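Local structure of 3-methylaspartate ammonia-lyase (Citrobacter amalonaticus, 1KKO) at residues 200-203 with 209-212; 241-246 with 252-257; 319-324 with 345-350; 325-330 with 380-385. The protein catalyses the reversible magnesium-dependent anti elimination of ammonia from L-threo-3-methylaspartate to give mesaconate, a step in glutamate degradation by the mesaconate pathway. All coordinates share one frame; numbering follows the deposited sequence.

Interaction 1: 200-203 with 209-212; sequences VEEK and EKLR
Glu-202 and Lys-210 lie side by side with their ends pointing the same way, and a salt bridge joins them where the two chains finish. Lys-210 NZ stands 3.2 Å from Glu-202 OE1 and donates to it from above the carboxylate plane, 38° out of it. Glu-202 folds at its second torsion (chi2 -41°), while Lys-210 runs nearly extended as far as CE. The exact placing of the lysine end is doubtful, because CE runs too close to the carbonyl O of Glu-201 and the last torsion lies away from any staggered position; the pairing of the two charges is the safer reading. At its root the lysine is seated on backbone, with Lys-210 CB 3.4 Å from Lys-203 O. The two segments belong to the short helix 200-204 and the start of helix 209-225, and the contact joins these two helices, which come between strands 191-194 and 234-238 of the (beta/alpha)8 barrel. A backbone hydrogen bond between Leu-211 and Leu-204 reinforces the turn. A water lies between Glu-201 O, at 3.2 Å, and Glu-209 OE2, but its distance of 2.5 Å to Glu-209 OE2 is so short that this bridge is doubtful. Lys-203 sends its ammonium away from Lys-210, to Asn-198 and to a salt bridge with Asp-175.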
loop_
_atom_site.group_PDB
_atom_site.type_symbol
_atom_site.label_atom_id
_atom_site.label_comp_id
_atom_site.label_asym_id
_atom_site.label_seq_id
_atom_site.Cartn_x
_atom_site.Cartn_y
_atom_site.Cartn_z
ATOM N N VAL A 200 3.659 26.388 -12.515
ATOM C CA VAL A 200 3.877 26.972 -13.830
ATOM C C VAL A 200 5.354 27.050 -14.238
ATOM O O VAL A 200 5.734 26.552 -15.284
ATOM C CB VAL A 200 3.266 28.379 -13.926
ATOM C CG1 VAL A 200 3.704 29.044 -15.215
ATOM C CG2 VAL A 200 1.746 28.313 -13.853
ATOM N N GLU A 201 6.191 27.674 -13.426
ATOM C CA GLU A 201 7.575 27.889 -13.867
ATOM C C GLU A 201 8.356 26.595 -14.063
ATOM O O GLU A 201 9.081 26.432 -15.057
ATOM C CB GLU A 201 8.334 28.787 -12.895
ATOM C CG GLU A 201 8.225 30.278 -13.188
ATOM C CD GLU A 201 8.706 30.664 -14.579
ATOM O OE1 GLU A 201 9.846 30.308 -14.962
ATOM O OE2 GLU A 201 7.935 31.326 -15.293
ATOM N N GLU A 202 8.180 25.652 -13.145
ATOM C CA GLU A 202 9.038 24.474 -13.148
ATOM C C GLU A 202 8.445 23.197 -13.691
ATOM O O GLU A 202 9.193 22.292 -14.032
ATOM C CB GLU A 202 9.537 24.203 -11.741
ATOM C CG GLU A 202 10.322 25.365 -11.156
ATOM C CD GLU A 202 11.267 26.021 -12.154
ATOM O OE1 GLU A 202 11.866 25.313 -12.997
ATOM O OE2 GLU A 202 11.421 27.260 -12.100
ATOM N N LYS A 203 7.120 23.106 -13.752
ATOM C CA LYS A 203 6.486 21.863 -14.187
ATOM C C LYS A 203 5.798 22.027 -15.544
ATOM O O LYS A 203 6.015 21.244 -16.449
ATOM C CB LYS A 203 5.567 21.332 -13.077
ATOM C CG LYS A 203 6.376 20.930 -11.826
ATOM C CD LYS A 203 5.527 20.616 -10.604
ATOM C CE LYS A 203 6.401 20.368 -9.371
ATOM N NZ LYS A 203 5.598 20.091 -8.160
ATOM N N GLU A 209 6.383 24.796 -22.350
ATOM C CA GLU A 209 7.505 24.078 -22.940
ATOM C C GLU A 209 8.002 22.908 -22.081
ATOM O O GLU A 209 8.435 21.889 -22.613
ATOM C CB GLU A 209 8.664 25.046 -23.240
ATOM C CG GLU A 209 9.449 25.552 -22.032
ATOM C CD GLU A 209 8.756 26.657 -21.255
ATOM O OE1 GLU A 209 7.637 27.047 -21.627
ATOM O OE2 GLU A 209 9.333 27.131 -20.255
ATOM N N LYS A 210 7.966 23.065 -20.765
ATOM C CA LYS A 210 8.407 21.984 -19.886
ATOM C C LYS A 210 7.462 20.782 -20.025
ATOM O O LYS A 210 7.909 19.652 -20.196
ATOM C CB LYS A 210 8.529 22.463 -18.442
ATOM C CG LYS A 210 9.772 23.344 -18.209
ATOM C CD LYS A 210 9.686 24.149 -16.936
ATOM C CE LYS A 210 10.689 25.309 -16.938
ATOM N NZ LYS A 210 11.903 25.010 -16.135
ATOM N N LEU A 211 6.159 21.027 -19.996
ATOM C CA LEU A 211 5.212 19.932 -20.155
ATOM C C LEU A 211 5.365 19.310 -21.534
ATOM O O LEU A 211 5.279 18.100 -21.689
ATOM C CB LEU A 211 3.779 20.398 -19.925
ATOM C CG LEU A 211 2.732 19.318 -20.197
ATOM C CD1 LEU A 211 2.973 18.083 -19.338
ATOM C CD2 LEU A 211 1.357 19.885 -19.940
ATOM N N ARG A 212 5.601 20.129 -22.554
ATOM C CA ARG A 212 5.794 19.596 -23.894
ATOM C C ARG A 212 6.954 18.603 -23.914
ATOM O O ARG A 212 6.841 17.496 -24.446
ATOM C CB ARG A 212 6.082 20.723 -24.879
ATOM C CG ARG A 212 6.340 20.218 -26.275
ATOM C CD ARG A 212 6.675 21.307 -27.270
ATOM N NE ARG A 212 5.666 22.347 -27.211
ATOM C CZ ARG A 212 4.439 22.227 -27.689
ATOM N NH1 ARG A 212 4.050 21.110 -28.298
ATOM N NH2 ARG A 212 3.593 23.234 -27.557
HETATM O O HOH W 1 9.343 27.951 -17.903
#

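Interaction 2: 241-246 with 252-257; sequences GTIGLI and VRCAEY
Ile-243 and Cys-254 bring the two backbones nearest, with their CA atoms 6.3 Å apart, while the axes of helices 242-246 and 252-257 approach to 9.2 Å with 119° between their N-to-C directions. Ile-243 is the wedge, and its two branches take different partners. Its CG2, anti to the backbone N, meets Cys-254 SG at 3.9 Å; the other branch, CG1 to CD1, continues to the tyrosine, where Ile-243 CD1 sits 3.7 Å from Tyr-257 CE2. That methyl lies in the plane of the ring, at its edge, and the isoleucine and tyrosine side chains cross at about a right angle. With chi1 at 169° the Tyr-257 ring swings away from its own backbone N and across to the isoleucine, and the phenol continues past it to bond with Gly-208 O. Cys-254 SG serves a second neighbour as well: it rests 3.8 Å from Gly-244 CA, a backbone surface bare of any side chain. The contact is apolar and largely buried, and Arg-253, at its margin, directs its charge to Asp-248. Gly-241 holds the N-cap position of helix 242-246. Helices 242-246 and 251-260 both lie between strands 234-238 and 270-273 of the TIM barrel, the short one starting just after the C-terminal end of strand 234-238, which carries the magnesium ligand Asp-238.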
loop_
_atom_site.group_PDB
_atom_site.type_symbol
_atom_site.label_atom_id
_atom_site.label_comp_id
_atom_site.label_asym_id
_atom_site.label_seq_id
_atom_site.Cartn_x
_atom_site.Cartn_y
_atom_site.Cartn_z
ATOM N N GLY A 241 -4.888 23.260 -13.276
ATOM C CA GLY A 241 -5.271 24.584 -13.733
ATOM C C GLY A 241 -4.156 25.434 -14.300
ATOM O O GLY A 241 -4.405 26.582 -14.685
ATOM N N THR A 242 -2.946 24.895 -14.401
ATOM C CA THR A 242 -1.809 25.737 -14.799
ATOM C C THR A 242 -1.869 26.219 -16.239
ATOM O O THR A 242 -1.351 27.290 -16.544
ATOM C CB THR A 242 -0.454 25.059 -14.519
ATOM O OG1 THR A 242 -0.410 23.782 -15.165
ATOM C CG2 THR A 242 -0.268 24.795 -13.022
ATOM N N ILE A 243 -2.485 25.455 -17.132
ATOM C CA ILE A 243 -2.593 25.883 -18.522
ATOM C C ILE A 243 -3.414 27.173 -18.614
ATOM O O ILE A 243 -3.036 28.101 -19.332
ATOM C CB ILE A 243 -3.154 24.746 -19.408
ATOM C CG1 ILE A 243 -2.116 23.623 -19.512
ATOM C CG2 ILE A 243 -3.503 25.256 -20.806
ATOM C CD1 ILE A 243 -2.596 22.361 -20.198
ATOM N N GLY A 244 -4.500 27.262 -17.858
ATOM C CA GLY A 244 -5.299 28.482 -17.829
ATOM C C GLY A 244 -4.485 29.682 -17.375
ATOM O O GLY A 244 -4.659 30.797 -17.891
ATOM N N LEU A 245 -3.588 29.461 -16.418
ATOM C CA LEU A 245 -2.782 30.554 -15.884
ATOM C C LEU A 245 -1.838 31.167 -16.904
ATOM O O LEU A 245 -1.638 32.386 -16.885
ATOM C CB LEU A 245 -1.974 30.088 -14.676
ATOM C CG LEU A 245 -2.762 29.706 -13.429
ATOM C CD1 LEU A 245 -1.812 29.246 -12.357
ATOM C CD2 LEU A 245 -3.620 30.848 -12.922
ATOM N N ILE A 246 -1.271 30.371 -17.802
ATOM C CA ILE A 246 -0.309 30.906 -18.764
ATOM C C ILE A 246 -0.960 31.451 -20.018
ATOM O O ILE A 246 -0.303 32.140 -20.791
ATOM C CB ILE A 246 0.806 29.890 -19.126
ATOM C CG1 ILE A 246 0.239 28.635 -19.790
ATOM C CG2 ILE A 246 1.614 29.539 -17.889
ATOM C CD1 ILE A 246 1.298 27.847 -20.537
ATOM N N VAL A 252 -9.694 29.300 -25.949
ATOM C CA VAL A 252 -9.175 29.055 -27.281
ATOM C C VAL A 252 -7.651 28.852 -27.278
ATOM O O VAL A 252 -7.145 27.923 -27.908
ATOM C CB VAL A 252 -9.616 30.182 -28.243
ATOM C CG1 VAL A 252 -8.878 30.091 -29.559
ATOM C CG2 VAL A 252 -11.128 30.104 -28.465
ATOM N N ARG A 253 -6.923 29.698 -26.556
ATOM C CA ARG A 253 -5.469 29.562 -26.484
ATOM C C ARG A 253 -5.111 28.293 -25.707
ATOM O O ARG A 253 -4.141 27.609 -26.026
ATOM C CB ARG A 253 -4.844 30.792 -25.829
ATOM C CG ARG A 253 -4.859 32.036 -26.727
ATOM C CD ARG A 253 -4.514 33.326 -26.013
ATOM N NE ARG A 253 -3.155 33.339 -25.484
ATOM C CZ ARG A 253 -2.760 34.109 -24.482
ATOM N NH1 ARG A 253 -3.622 34.930 -23.895
ATOM N NH2 ARG A 253 -1.504 34.057 -24.052
ATOM N N CYS A 254 -5.910 27.984 -24.693
ATOM C CA CYS A 254 -5.712 26.765 -23.920
ATOM C C CYS A 254 -5.857 25.558 -24.838
ATOM O O CYS A 254 -5.010 24.659 -24.836
ATOM C CB CYS A 254 -6.721 26.690 -22.777
ATOM S SG CYS A 254 -6.385 27.819 -21.399
ATOM N N ALA A 255 -6.918 25.549 -25.637
ATOM C CA ALA A 255 -7.177 24.435 -26.543
ATOM C C ALA A 255 -6.079 24.298 -27.588
ATOM O O ALA A 255 -5.661 23.197 -27.914
ATOM C CB ALA A 255 -8.522 24.596 -27.212
ATOM N N GLU A 256 -5.605 25.423 -28.117
ATOM C CA GLU A 256 -4.524 25.384 -29.091
ATOM C C GLU A 256 -3.305 24.680 -28.509
ATOM O O GLU A 256 -2.699 23.829 -29.156
ATOM C CB GLU A 256 -4.134 26.802 -29.525
ATOM C CG GLU A 256 -2.897 26.855 -30.411
ATOM C CD GLU A 256 -2.415 28.270 -30.669
ATOM O OE1 GLU A 256 -2.709 29.170 -29.854
ATOM O OE2 GLU A 256 -1.734 28.479 -31.691
ATOM N N TYR A 257 -2.932 25.063 -27.292
ATOM C CA TYR A 257 -1.769 24.473 -26.643
ATOM C C TYR A 257 -1.980 22.981 -26.372
ATOM O O TYR A 257 -1.115 22.160 -26.655
ATOM C CB TYR A 257 -1.448 25.188 -25.334
ATOM C CG TYR A 257 -0.424 24.431 -24.529
ATOM C CD1 TYR A 257 0.906 24.404 -24.920
ATOM C CD2 TYR A 257 -0.798 23.689 -23.417
ATOM C CE1 TYR A 257 1.847 23.688 -24.207
ATOM C CE2 TYR A 257 0.136 22.968 -22.694
ATOM C CZ TYR A 257 1.458 22.971 -23.088
ATOM O OH TYR A 257 2.383 22.257 -22.359
#

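Interaction 3: 319-324 with 345-350; sequences FTDAGS and VLYCNK
Tyr-347 reaches from helix 339-351 across to Thr-320 and Asp-321 in the last part of helix 313-321, and its side chain meets first a methyl and then a carboxylate. From CB the ring leaves anti to the backbone N (chi1 -168°), which aims it at the neighbouring helix. CD2 comes first to Thr-320 CG2, at 4.0 Å; this methyl lies near the ring plane at its edge, and the two side chains run antiparallel, one alongside the other. Tyr-347 CE2 lies between the methyl, 3.9 Å from Thr-320 CG2, and Asp-321 OD1, which is also at the edge and in plane, 3.4 Å from both Tyr-347 CE2 and Tyr-347 CZ. The tip closes the series: Tyr-347 OH donates to Asp-321 OD1 at 2.6 Å, and the acceptor offers its syn lone pair, on the side of OD2, while the carboxylate and ring planes stand 54° apart. From the next residue, Cys-348 SG is 3.9 Å from Thr-320 OG1, whose hydrogen bond goes instead to Ile-316 O within its own helix. The chain leaves helix 313-321 through a Schellman motif at Gly-323, with Ser-324 OG bonded to Phe-319 O. Adjacent outer helices of the barrel are thereby joined by a methyl packed beside a phenol and one short bond. Donation to a carboxylate would probably favour the ionised aspartate and make the tyrosine harder to deprotonate.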
loop_
_atom_site.group_PDB
_atom_site.type_symbol
_atom_site.label_atom_id
_atom_site.label_comp_id
_atom_site.label_asym_id
_atom_site.label_seq_id
_atom_site.Cartn_x
_atom_site.Cartn_y
_atom_site.Cartn_z
ATOM N N PHE A 319 -21.861 18.659 -14.915
ATOM C CA PHE A 319 -20.776 18.686 -15.883
ATOM C C PHE A 319 -21.118 17.847 -17.120
ATOM O O PHE A 319 -20.765 18.210 -18.242
ATOM C CB PHE A 319 -19.456 18.207 -15.262
ATOM C CG PHE A 319 -18.696 19.268 -14.500
ATOM C CD1 PHE A 319 -19.099 19.671 -13.239
ATOM C CD2 PHE A 319 -17.567 19.829 -15.046
ATOM C CE1 PHE A 319 -18.386 20.629 -12.547
ATOM C CE2 PHE A 319 -16.849 20.788 -14.352
ATOM C CZ PHE A 319 -17.256 21.175 -13.105
ATOM N N THR A 320 -21.768 16.712 -16.896
ATOM C CA THR A 320 -22.195 15.831 -17.976
ATOM C C THR A 320 -23.252 16.480 -18.868
ATOM O O THR A 320 -23.115 16.496 -20.087
ATOM C CB THR A 320 -22.728 14.539 -17.368
ATOM O OG1 THR A 320 -21.657 13.865 -16.688
ATOM C CG2 THR A 320 -23.215 13.569 -18.449
ATOM N N ASP A 321 -24.290 17.035 -18.255
ATOM C CA ASP A 321 -25.394 17.608 -19.022
ATOM C C ASP A 321 -24.933 18.757 -19.892
ATOM O O ASP A 321 -25.527 19.023 -20.922
ATOM C CB ASP A 321 -26.471 18.128 -18.087
ATOM C CG ASP A 321 -27.250 17.033 -17.403
ATOM O OD1 ASP A 321 -27.110 15.853 -17.783
ATOM O OD2 ASP A 321 -28.052 17.295 -16.480
ATOM N N ALA A 322 -23.901 19.462 -19.456
ATOM C CA ALA A 322 -23.376 20.596 -20.198
ATOM C C ALA A 322 -22.478 20.186 -21.371
ATOM O O ALA A 322 -22.072 21.031 -22.157
ATOM C CB ALA A 322 -22.598 21.491 -19.251
ATOM N N GLY A 323 -22.141 18.905 -21.492
ATOM C CA GLY A 323 -21.228 18.470 -22.533
ATOM C C GLY A 323 -19.897 19.180 -22.380
ATOM O O GLY A 323 -19.246 19.541 -23.352
ATOM N N SER A 324 -19.462 19.330 -21.135
ATOM C CA SER A 324 -18.351 20.215 -20.840
ATOM C C SER A 324 -16.962 19.675 -21.142
ATOM O O SER A 324 -16.024 20.458 -21.294
ATOM C CB SER A 324 -18.433 20.649 -19.382
ATOM O OG SER A 324 -18.310 19.539 -18.513
ATOM N N VAL A 345 -21.427 6.913 -12.236
ATOM C CA VAL A 345 -20.829 6.206 -13.352
ATOM C C VAL A 345 -21.913 5.841 -14.378
ATOM O O VAL A 345 -21.728 6.020 -15.586
ATOM C CB VAL A 345 -20.086 4.938 -12.878
ATOM C CG1 VAL A 345 -19.685 4.103 -14.056
ATOM C CG2 VAL A 345 -18.864 5.299 -12.047
ATOM N N LEU A 346 -23.027 5.311 -13.905
ATOM C CA LEU A 346 -24.132 4.947 -14.798
ATOM C C LEU A 346 -24.678 6.175 -15.522
ATOM O O LEU A 346 -25.030 6.084 -16.701
ATOM C CB LEU A 346 -25.257 4.255 -14.024
ATOM C CG LEU A 346 -24.906 2.920 -13.353
ATOM C CD1 LEU A 346 -26.121 2.237 -12.786
ATOM C CD2 LEU A 346 -24.163 1.973 -14.261
ATOM N N TYR A 347 -24.749 7.320 -14.851
ATOM C CA TYR A 347 -25.260 8.534 -15.482
ATOM C C TYR A 347 -24.318 8.953 -16.598
ATOM O O TYR A 347 -24.751 9.292 -17.710
ATOM C CB TYR A 347 -25.423 9.668 -14.456
ATOM C CG TYR A 347 -26.207 10.825 -15.013
ATOM C CD1 TYR A 347 -27.578 10.870 -14.879
ATOM C CD2 TYR A 347 -25.583 11.853 -15.682
ATOM C CE1 TYR A 347 -28.316 11.916 -15.394
ATOM C CE2 TYR A 347 -26.305 12.885 -16.227
ATOM C CZ TYR A 347 -27.672 12.917 -16.072
ATOM O OH TYR A 347 -28.395 13.966 -16.600
ATOM N N CYS A 348 -23.020 8.932 -16.322
ATOM C CA CYS A 348 -22.029 9.266 -17.337
ATOM C C CYS A 348 -22.160 8.331 -18.523
ATOM O O CYS A 348 -22.232 8.775 -19.675
ATOM C CB CYS A 348 -20.611 9.160 -16.776
ATOM S SG CYS A 348 -20.172 10.473 -15.616
ATOM N N ASN A 349 -22.182 7.030 -18.247
ATOM C CA ASN A 349 -22.244 6.038 -19.317
ATOM C C ASN A 349 -23.481 6.208 -20.198
ATOM O O ASN A 349 -23.397 6.086 -21.411
ATOM C CB ASN A 349 -22.184 4.611 -18.755
ATOM C CG ASN A 349 -20.823 4.260 -18.169
ATOM O OD1 ASN A 349 -19.888 5.025 -18.292
ATOM N ND2 ASN A 349 -20.718 3.083 -17.556
ATOM N N LYS A 350 -24.616 6.499 -19.581
ATOM C CA LYS A 350 -25.862 6.664 -20.319
ATOM C C LYS A 350 -25.787 7.837 -21.250
ATOM O O LYS A 350 -26.356 7.802 -22.345
ATOM C CB LYS A 350 -27.027 6.872 -19.350
ATOM C CG LYS A 350 -28.376 7.065 -20.045
ATOM C CD LYS A 350 -29.505 7.097 -19.030
ATOM C CE LYS A 350 -30.830 7.457 -19.671
ATOM N NZ LYS A 350 -31.870 7.853 -18.676
#

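Interaction 4: 325-330 with 380-385; sequences CHMVQI and PMRMLI
The guanidinium of Arg-382 carries the terminal methyl of Met-327, modelled as selenomethionine, on one face: Met-327 CE lies 3.4 Å above the plane, over its centre, and is the same 3.4 Å from Arg-382 CZ. The selenium is displaced from that centre, with Met-327 SE 3.4 Å from Arg-382 NH1. Of the flat group's other neighbours, Tyr-271 makes a cation-pi contact, and the bond from NH1 to His-236 ND1 helps to fix how the plane is turned. The two chains cross at about a right angle. Met-327 runs straight through chi1 and chi2, both near 180°, and turns only at chi3 (-94°), which lays the methyl on the guanidinium. The same methyl also touches the root of the preceding residue, with Met-327 CE 4.2 Å from CB of Met-381, also selenomethionine. This meeting is apolar on one side and charged on the other, and it is buried. Strands 327-330 and 382-384 are not neighbours: strand 354-357 runs between them in the parallel sheet, and the side chains meet across it. Along strand 327-330 the side chains alternate, Met-327 and Gln-329 pointing into the barrel while Val-328 packs outward on helix 339-351. Gln-329, which binds the substrate, bonds to the magnesium ligand Glu-273 and to the proton acceptor Lys-331. The contact therefore forms part of the interior of the (beta/alpha)8 barrel of the enolase superfamily, below the substrate and magnesium site.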
loop_
_atom_site.group_PDB
_atom_site.type_symbol
_atom_site.label_atom_id
_atom_site.label_comp_id
_atom_site.label_asym_id
_atom_site.label_seq_id
_atom_site.Cartn_x
_atom_site.Cartn_y
_atom_site.Cartn_z
ATOM N N CYS A 325 -16.822 18.358 -21.242
ATOM C CA CYS A 325 -15.514 17.742 -21.380
ATOM C C CYS A 325 -15.715 16.291 -21.764
ATOM O O CYS A 325 -16.846 15.829 -21.842
ATOM C CB CYS A 325 -14.754 17.836 -20.056
ATOM S SG CYS A 325 -15.671 17.181 -18.673
ATOM N N HIS A 326 -14.629 15.582 -22.009
ATOM C CA HIS A 326 -14.724 14.206 -22.468
ATOM C C HIS A 326 -14.843 13.190 -21.359
ATOM O O HIS A 326 -15.397 12.122 -21.562
ATOM C CB HIS A 326 -13.498 13.873 -23.301
ATOM C CG HIS A 326 -13.261 14.849 -24.401
ATOM N ND1 HIS A 326 -12.498 15.982 -24.226
ATOM C CD2 HIS A 326 -13.715 14.889 -25.676
ATOM C CE1 HIS A 326 -12.488 16.675 -25.350
ATOM N NE2 HIS A 326 -13.211 16.032 -26.247
HETATM N N MSE A 327 -14.298 13.529 -20.196
HETATM C CA MSE A 327 -14.212 12.617 -19.067
HETATM C C MSE A 327 -14.313 13.430 -17.797
HETATM O O MSE A 327 -13.888 14.582 -17.768
HETATM C CB MSE A 327 -12.862 11.901 -19.114
HETATM C CG MSE A 327 -12.588 10.956 -17.966
HETATM SE SE MSE A 327 -10.845 10.104 -18.137
HETATM C CE MSE A 327 -11.406 8.492 -19.020
ATOM N N VAL A 328 -14.901 12.843 -16.759
ATOM C CA VAL A 328 -14.972 13.483 -15.454
ATOM C C VAL A 328 -14.351 12.585 -14.393
ATOM O O VAL A 328 -14.595 11.381 -14.388
ATOM C CB VAL A 328 -16.422 13.784 -15.011
ATOM C CG1 VAL A 328 -17.032 14.890 -15.842
ATOM C CG2 VAL A 328 -17.273 12.570 -15.071
ATOM N N GLN A 329 -13.547 13.166 -13.505
ATOM C CA GLN A 329 -13.057 12.410 -12.347
ATOM C C GLN A 329 -14.124 12.387 -11.248
ATOM O O GLN A 329 -14.423 13.418 -10.635
ATOM C CB GLN A 329 -11.741 12.927 -11.739
ATOM C CG GLN A 329 -11.371 11.944 -10.597
ATOM C CD GLN A 329 -10.113 12.191 -9.792
ATOM O OE1 GLN A 329 -9.965 11.596 -8.711
ATOM N NE2 GLN A 329 -9.225 13.054 -10.273
ATOM N N ILE A 330 -14.691 11.201 -11.038
ATOM C CA ILE A 330 -15.607 10.907 -9.950
ATOM C C ILE A 330 -14.660 10.589 -8.784
ATOM O O ILE A 330 -14.118 9.489 -8.678
ATOM C CB ILE A 330 -16.490 9.720 -10.377
ATOM C CG1 ILE A 330 -17.302 10.090 -11.634
ATOM C CG2 ILE A 330 -17.411 9.255 -9.257
ATOM C CD1 ILE A 330 -18.024 8.916 -12.260
ATOM N N PRO A 380 -16.891 1.936 -15.176
ATOM C CA PRO A 380 -16.288 3.197 -15.590
ATOM C C PRO A 380 -15.227 2.903 -16.657
ATOM O O PRO A 380 -14.783 1.767 -16.808
ATOM C CB PRO A 380 -15.630 3.703 -14.302
ATOM C CG PRO A 380 -15.280 2.431 -13.572
ATOM C CD PRO A 380 -16.481 1.546 -13.812
HETATM N N MSE A 381 -14.820 3.931 -17.379
HETATM C CA MSE A 381 -13.776 3.820 -18.380
HETATM C C MSE A 381 -12.364 3.722 -17.813
HETATM O O MSE A 381 -11.466 3.232 -18.486
HETATM C CB MSE A 381 -13.855 5.063 -19.263
HETATM C CG MSE A 381 -14.354 4.759 -20.627
HETATM SE SE MSE A 381 -12.852 4.199 -21.675
HETATM C CE MSE A 381 -12.252 5.871 -22.331
ATOM N N ARG A 382 -12.180 4.194 -16.582
ATOM C CA ARG A 382 -10.866 4.289 -15.985
ATOM C C ARG A 382 -11.011 4.267 -14.485
ATOM O O ARG A 382 -11.991 4.759 -13.957
ATOM C CB ARG A 382 -10.255 5.623 -16.406
ATOM C CG ARG A 382 -8.797 5.845 -16.046
ATOM C CD ARG A 382 -8.138 6.954 -16.844
ATOM N NE ARG A 382 -8.263 6.670 -18.267
ATOM C CZ ARG A 382 -8.118 7.544 -19.249
ATOM N NH1 ARG A 382 -7.775 8.796 -19.012
ATOM N NH2 ARG A 382 -8.333 7.150 -20.498
HETATM N N MSE A 383 -10.029 3.686 -13.802
HETATM C CA MSE A 383 -10.026 3.660 -12.347
HETATM C C MSE A 383 -8.638 3.973 -11.824
HETATM O O MSE A 383 -7.644 3.454 -12.309
HETATM C CB MSE A 383 -10.468 2.297 -11.828
HETATM C CG MSE A 383 -10.356 2.177 -10.311
HETATM SE SE MSE A 383 -11.313 0.661 -9.571
HETATM C CE MSE A 383 -10.644 -0.684 -10.672
ATOM N N LEU A 384 -8.581 4.839 -10.828
ATOM C CA LEU A 384 -7.321 5.217 -10.214
ATOM C C LEU A 384 -6.691 4.110 -9.375
ATOM O O LEU A 384 -7.360 3.477 -8.551
ATOM C CB LEU A 384 -7.532 6.439 -9.321
ATOM C CG LEU A 384 -6.316 6.963 -8.544
ATOM C CD1 LEU A 384 -5.267 7.544 -9.489
ATOM C CD2 LEU A 384 -6.774 8.001 -7.528
ATOM N N ILE A 385 -5.392 3.903 -9.582
ATOM C CA ILE A 385 -4.596 3.036 -8.721
ATOM C C ILE A 385 -4.334 3.815 -7.428
ATOM O O ILE A 385 -3.744 4.889 -7.431
ATOM C CB ILE A 385 -3.312 2.637 -9.443
ATOM C CG1 ILE A 385 -3.650 1.753 -10.639
ATOM C CG2 ILE A 385 -2.369 1.929 -8.499
ATOM C CD1 ILE A 385 -2.529 1.567 -11.620
#

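In the fold
All four contacts lie in the C-terminal, barrel-forming part of the chain. Interaction 1 comes first and closes the short turn between helices 200-204 and 209-225; interaction 2 follows in series and closes the similar turn between helices 242-246 and 251-260. These two touch, Leu-211 resting on Tyr-257 and Val-200 on Ile-246, so the four helices form one cluster. Interactions 3 and 4 cross, because 319-324, 325-330, 345-350 and 380-385 alternate between them. Interaction 3 joins the helices before and after strand 327-330, and interaction 4 reaches on to strand 382-384. They meet where Cys-348 packs on Val-328, joining outer helices to the barrel wall.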